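Local atomic coordinates of beta-lactamase (Francisella tularensis subsp. tularensis, PDB entry 3P09), a protein that probably hydrolyses beta-lactams to substituted beta-amino acids, as a member of the class A beta-lactamase family. Residues Y58-L70 against D154-T167. Residues are numbered along the deposited sequence; the frame is centred on the assembly and turned at random.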
# COMPACT_ATOMS: atom_id res chain seq x y z
N TYR A 58 3.94 14.48 -6.64
CA TYR A 58 2.94 15.14 -5.80
C TYR A 58 2.74 14.29 -4.54
O TYR A 58 2.80 13.06 -4.62
CB TYR A 58 1.62 15.24 -6.56
CG TYR A 58 0.60 16.17 -5.94
CD1 TYR A 58 -0.37 15.69 -5.07
CD2 TYR A 58 0.60 17.53 -6.25
CE1 TYR A 58 -1.32 16.55 -4.52
CE2 TYR A 58 -0.34 18.39 -5.70
CZ TYR A 58 -1.29 17.89 -4.84
OH TYR A 58 -2.23 18.74 -4.30
N HIS A 59 2.51 14.93 -3.40
CA HIS A 59 2.33 14.19 -2.15
C HIS A 59 0.85 13.96 -1.85
O HIS A 59 0.04 14.89 -1.89
CB HIS A 59 3.00 14.92 -0.98
CG HIS A 59 4.50 14.86 -0.99
ND1 HIS A 59 5.22 14.10 -0.10
CD2 HIS A 59 5.41 15.48 -1.78
CE1 HIS A 59 6.51 14.25 -0.34
NE2 HIS A 59 6.65 15.08 -1.36
N PHE A 60 0.52 12.71 -1.53
CA PHE A 60 -0.83 12.23 -1.28
C PHE A 60 -0.88 11.57 0.10
O PHE A 60 0.07 10.91 0.52
CB PHE A 60 -1.19 11.13 -2.29
CG PHE A 60 -1.32 11.61 -3.73
CD1 PHE A 60 -0.19 11.80 -4.51
CD2 PHE A 60 -2.57 11.83 -4.28
CE1 PHE A 60 -0.30 12.22 -5.83
CE2 PHE A 60 -2.70 12.26 -5.60
CZ PHE A 60 -1.57 12.46 -6.38
N PRO A 61 -2.02 11.69 0.79
CA PRO A 61 -2.20 10.88 2.02
C PRO A 61 -1.86 9.41 1.74
O PRO A 61 -2.34 8.85 0.75
CB PRO A 61 -3.70 11.01 2.30
CG PRO A 61 -4.06 12.37 1.71
CD PRO A 61 -3.20 12.49 0.45
N ILE A 62 -1.04 8.78 2.58
CA ILE A 62 -0.68 7.39 2.36
C ILE A 62 -1.77 6.45 2.89
O ILE A 62 -2.02 5.39 2.32
CB ILE A 62 0.71 7.05 2.97
CG1 ILE A 62 1.19 5.67 2.48
CG2 ILE A 62 0.69 7.12 4.50
CD1 ILE A 62 2.62 5.30 2.96
N CYS A 63 -2.45 6.85 3.96
CA CYS A 63 -3.52 6.02 4.52
C CYS A 63 -2.98 4.62 4.82
O CYS A 63 -1.81 4.45 5.16
CB CYS A 63 -4.70 5.96 3.54
SG CYS A 63 -5.20 7.58 2.83
N SER A 64 -3.82 3.60 4.65
CA SER A 64 -3.46 2.23 4.98
C SER A 64 -2.36 1.63 4.11
O SER A 64 -1.87 0.55 4.39
CB SER A 64 -4.69 1.33 4.93
OG SER A 64 -5.45 1.47 6.12
N VAL A 65 -1.97 2.32 3.04
CA VAL A 65 -0.89 1.78 2.21
C VAL A 65 0.40 1.57 3.02
O VAL A 65 1.21 0.69 2.71
CB VAL A 65 -0.64 2.67 0.97
CG1 VAL A 65 0.57 2.17 0.19
CG2 VAL A 65 -1.88 2.67 0.08
N PHE A 66 0.60 2.38 4.06
CA PHE A 66 1.81 2.24 4.87
C PHE A 66 1.95 0.80 5.38
O PHE A 66 3.05 0.35 5.70
CB PHE A 66 1.80 3.23 6.05
CG PHE A 66 1.16 2.70 7.31
CD1 PHE A 66 -0.21 2.77 7.50
CD2 PHE A 66 1.95 2.15 8.33
CE1 PHE A 66 -0.79 2.28 8.66
CE2 PHE A 66 1.38 1.66 9.48
CZ PHE A 66 0.00 1.72 9.65
N LYS A 67 0.84 0.06 5.44
CA LYS A 67 0.92 -1.29 6.01
C LYS A 67 1.85 -2.24 5.24
O LYS A 67 2.38 -3.18 5.82
CB LYS A 67 -0.49 -1.89 6.22
CG LYS A 67 -1.27 -1.14 7.31
CD LYS A 67 -2.77 -1.41 7.24
CE LYS A 67 -3.50 -0.58 8.31
NZ LYS A 67 -4.98 -0.73 8.20
N PHE A 68 2.07 -2.01 3.94
CA PHE A 68 3.00 -2.89 3.23
C PHE A 68 4.46 -2.56 3.54
O PHE A 68 5.32 -3.44 3.53
CB PHE A 68 2.71 -3.00 1.71
CG PHE A 68 3.36 -1.92 0.85
CD1 PHE A 68 4.73 -1.93 0.60
CD2 PHE A 68 2.58 -0.94 0.25
CE1 PHE A 68 5.32 -0.96 -0.21
CE2 PHE A 68 3.16 0.05 -0.57
CZ PHE A 68 4.53 0.03 -0.79
N LEU A 69 4.73 -1.29 3.84
CA LEU A 69 6.07 -0.90 4.31
C LEU A 69 6.38 -1.53 5.66
O LEU A 69 7.50 -1.99 5.93
CB LEU A 69 6.14 0.62 4.44
CG LEU A 69 5.98 1.36 3.13
CD1 LEU A 69 5.91 2.89 3.39
CD2 LEU A 69 7.13 1.03 2.21
N LEU A 70 5.37 -1.53 6.52
CA LEU A 70 5.48 -2.11 7.85
C LEU A 70 5.77 -3.60 7.77
O LEU A 70 6.64 -4.11 8.48
CB LEU A 70 4.17 -1.88 8.61
CG LEU A 70 4.02 -2.56 9.97
CD1 LEU A 70 5.14 -2.14 10.92
CD2 LEU A 70 2.64 -2.30 10.60
N ASP A 154 10.81 10.35 0.68
CA ASP A 154 9.62 11.17 0.45
C ASP A 154 8.48 10.82 1.42
O ASP A 154 7.68 11.67 1.78
CB ASP A 154 9.12 11.03 -1.00
CG ASP A 154 10.05 11.70 -2.01
OD1 ASP A 154 10.73 12.68 -1.64
OD2 ASP A 154 10.09 11.25 -3.17
N THR A 155 8.43 9.56 1.82
CA THR A 155 7.35 9.07 2.68
C THR A 155 7.58 9.48 4.13
O THR A 155 8.62 9.17 4.71
CB THR A 155 7.27 7.54 2.57
OG1 THR A 155 6.90 7.20 1.23
CG2 THR A 155 6.24 6.96 3.53
N ILE A 156 6.62 10.19 4.72
CA ILE A 156 6.75 10.65 6.09
C ILE A 156 5.62 10.11 6.97
O ILE A 156 4.49 10.56 6.88
CB ILE A 156 6.70 12.18 6.18
CG1 ILE A 156 7.70 12.80 5.21
CG2 ILE A 156 6.97 12.61 7.61
CD1 ILE A 156 9.15 12.52 5.58
N ILE A 157 5.94 9.15 7.83
CA ILE A 157 4.94 8.54 8.70
C ILE A 157 5.19 8.96 10.15
O ILE A 157 6.31 8.83 10.66
CB ILE A 157 5.01 7.02 8.60
CG1 ILE A 157 4.58 6.57 7.19
CG2 ILE A 157 4.11 6.37 9.66
CD1 ILE A 157 4.93 5.15 6.90
N THR A 158 4.16 9.48 10.81
CA THR A 158 4.35 10.01 12.17
C THR A 158 3.37 9.43 13.16
O THR A 158 3.33 9.83 14.32
CB THR A 158 4.21 11.55 12.22
OG1 THR A 158 2.90 11.92 11.79
CG2 THR A 158 5.26 12.22 11.33
N ALA A 159 2.57 8.47 12.69
CA ALA A 159 1.59 7.84 13.56
C ALA A 159 1.15 6.48 13.02
O ALA A 159 1.41 6.14 11.87
CB ALA A 159 0.37 8.76 13.75
N ASP A 160 0.50 5.71 13.88
CA ASP A 160 -0.10 4.46 13.46
C ASP A 160 -1.61 4.67 13.32
O ASP A 160 -2.04 5.80 13.05
CB ASP A 160 0.28 3.30 14.39
CG ASP A 160 -0.11 3.55 15.83
OD1 ASP A 160 -1.00 4.40 16.08
OD2 ASP A 160 0.48 2.88 16.71
N GLU A 161 -2.41 3.62 13.46
CA GLU A 161 -3.85 3.70 13.19
C GLU A 161 -4.61 4.14 14.42
O GLU A 161 -4.34 3.65 15.51
CB GLU A 161 -4.41 2.33 12.74
CG GLU A 161 -4.03 1.89 11.31
CD GLU A 161 -4.90 2.52 10.25
OE1 GLU A 161 -6.03 2.92 10.57
OE2 GLU A 161 -4.45 2.61 9.08
N PRO A 162 -5.61 5.02 14.24
CA PRO A 162 -6.06 5.57 12.96
C PRO A 162 -5.49 6.96 12.63
O PRO A 162 -5.81 7.53 11.58
CB PRO A 162 -7.57 5.70 13.17
CG PRO A 162 -7.71 6.00 14.61
CD PRO A 162 -6.55 5.34 15.33
N GLU A 163 -4.64 7.48 13.51
CA GLU A 163 -4.14 8.85 13.34
C GLU A 163 -3.40 9.06 12.01
O GLU A 163 -3.42 10.16 11.46
CB GLU A 163 -3.25 9.27 14.52
CG GLU A 163 -2.75 10.71 14.41
CD GLU A 163 -2.00 11.19 15.64
OE1 GLU A 163 -1.56 10.35 16.45
OE2 GLU A 163 -1.86 12.43 15.80
N ILE A 164 -2.78 8.00 11.49
CA ILE A 164 -2.08 8.06 10.20
C ILE A 164 -2.98 8.60 9.09
O ILE A 164 -2.51 9.13 8.09
CB ILE A 164 -1.54 6.65 9.78
CG1 ILE A 164 -0.82 6.69 8.43
CG2 ILE A 164 -2.69 5.64 9.66
CD1 ILE A 164 0.51 7.32 8.43
N ASN A 165 -4.29 8.46 9.27
CA ASN A 165 -5.24 8.85 8.23
C ASN A 165 -5.48 10.35 8.10
O ASN A 165 -6.09 10.81 7.13
CB ASN A 165 -6.58 8.13 8.45
CG ASN A 165 -6.47 6.65 8.22
OD1 ASN A 165 -5.96 6.21 7.20
ND2 ASN A 165 -6.93 5.87 9.18
N TYR A 166 -5.02 11.11 9.09
CA TYR A 166 -5.33 12.54 9.14
C TYR A 166 -4.18 13.36 8.61
O TYR A 166 -3.06 13.27 9.10
CB TYR A 166 -5.64 12.97 10.56
CG TYR A 166 -6.48 11.96 11.29
CD1 TYR A 166 -7.52 11.30 10.65
CD2 TYR A 166 -6.23 11.66 12.63
CE1 TYR A 166 -8.28 10.35 11.32
CE2 TYR A 166 -6.99 10.73 13.31
CZ TYR A 166 -8.02 10.08 12.65
OH TYR A 166 -8.77 9.15 13.33
N THR A 167 -4.46 14.15 7.59
CA THR A 167 -3.42 14.96 6.99
C THR A 167 -3.92 16.39 6.90
O THR A 167 -5.07 16.69 7.25
CB THR A 167 -3.06 14.47 5.56
OG1 THR A 167 -4.24 14.44 4.74
CG2 THR A 167 -2.46 13.06 5.61
O HOH W 1 -2.39 9.30 5.37
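Lys67 runs out extended beyond CG, while the Glu161 chain bends at chi2 (-82°), and the two side chains cross at about a right angle. The evidence for a salt bridge, a long one, is the 3.5 Å separation of Lys67 NZ and Glu161 OE2; the stronger partner of the ammonium is the carbonyl oxygen of Ser125, and it also donates to Ser64 OG, at 3.1 Å. Asn165 ND2 gives Glu161 OE1 a weak hydrogen bond, bent to 136°. Glu161 OE2 further lies at the edge of the Phe66 ring, 3.7 Å from CE1, with ring and carboxylate planes only 20° apart. Ser64 and Lys67 match the SxxK pattern of serine beta-lactamases, probably with the same role, where the chain enters helix 66-80. Segment 154-167 spans much of the omega-loop region that in class A enzymes borders the active site; a sulfate ion, probably from the crystallisation liquor, makes a weak hydrogen bond with Ser64 OG, consistent with a pocket there. Away from the charged groups, Ile157 CD1 packs 3.8 Å from Phe66 CB, and Ile164 divides its branches, CG2 going to Phe66 CE1 and CD1 to Ile62 CG2 (3.9 Å). Thr155 CG2 meets Leu69 CD1 tip to tip. A water bridges the two backbones, accepting from Cys63 N (2.8 Å) and donating to Ile164 O; a disulfide joins Cys63 to Cys233.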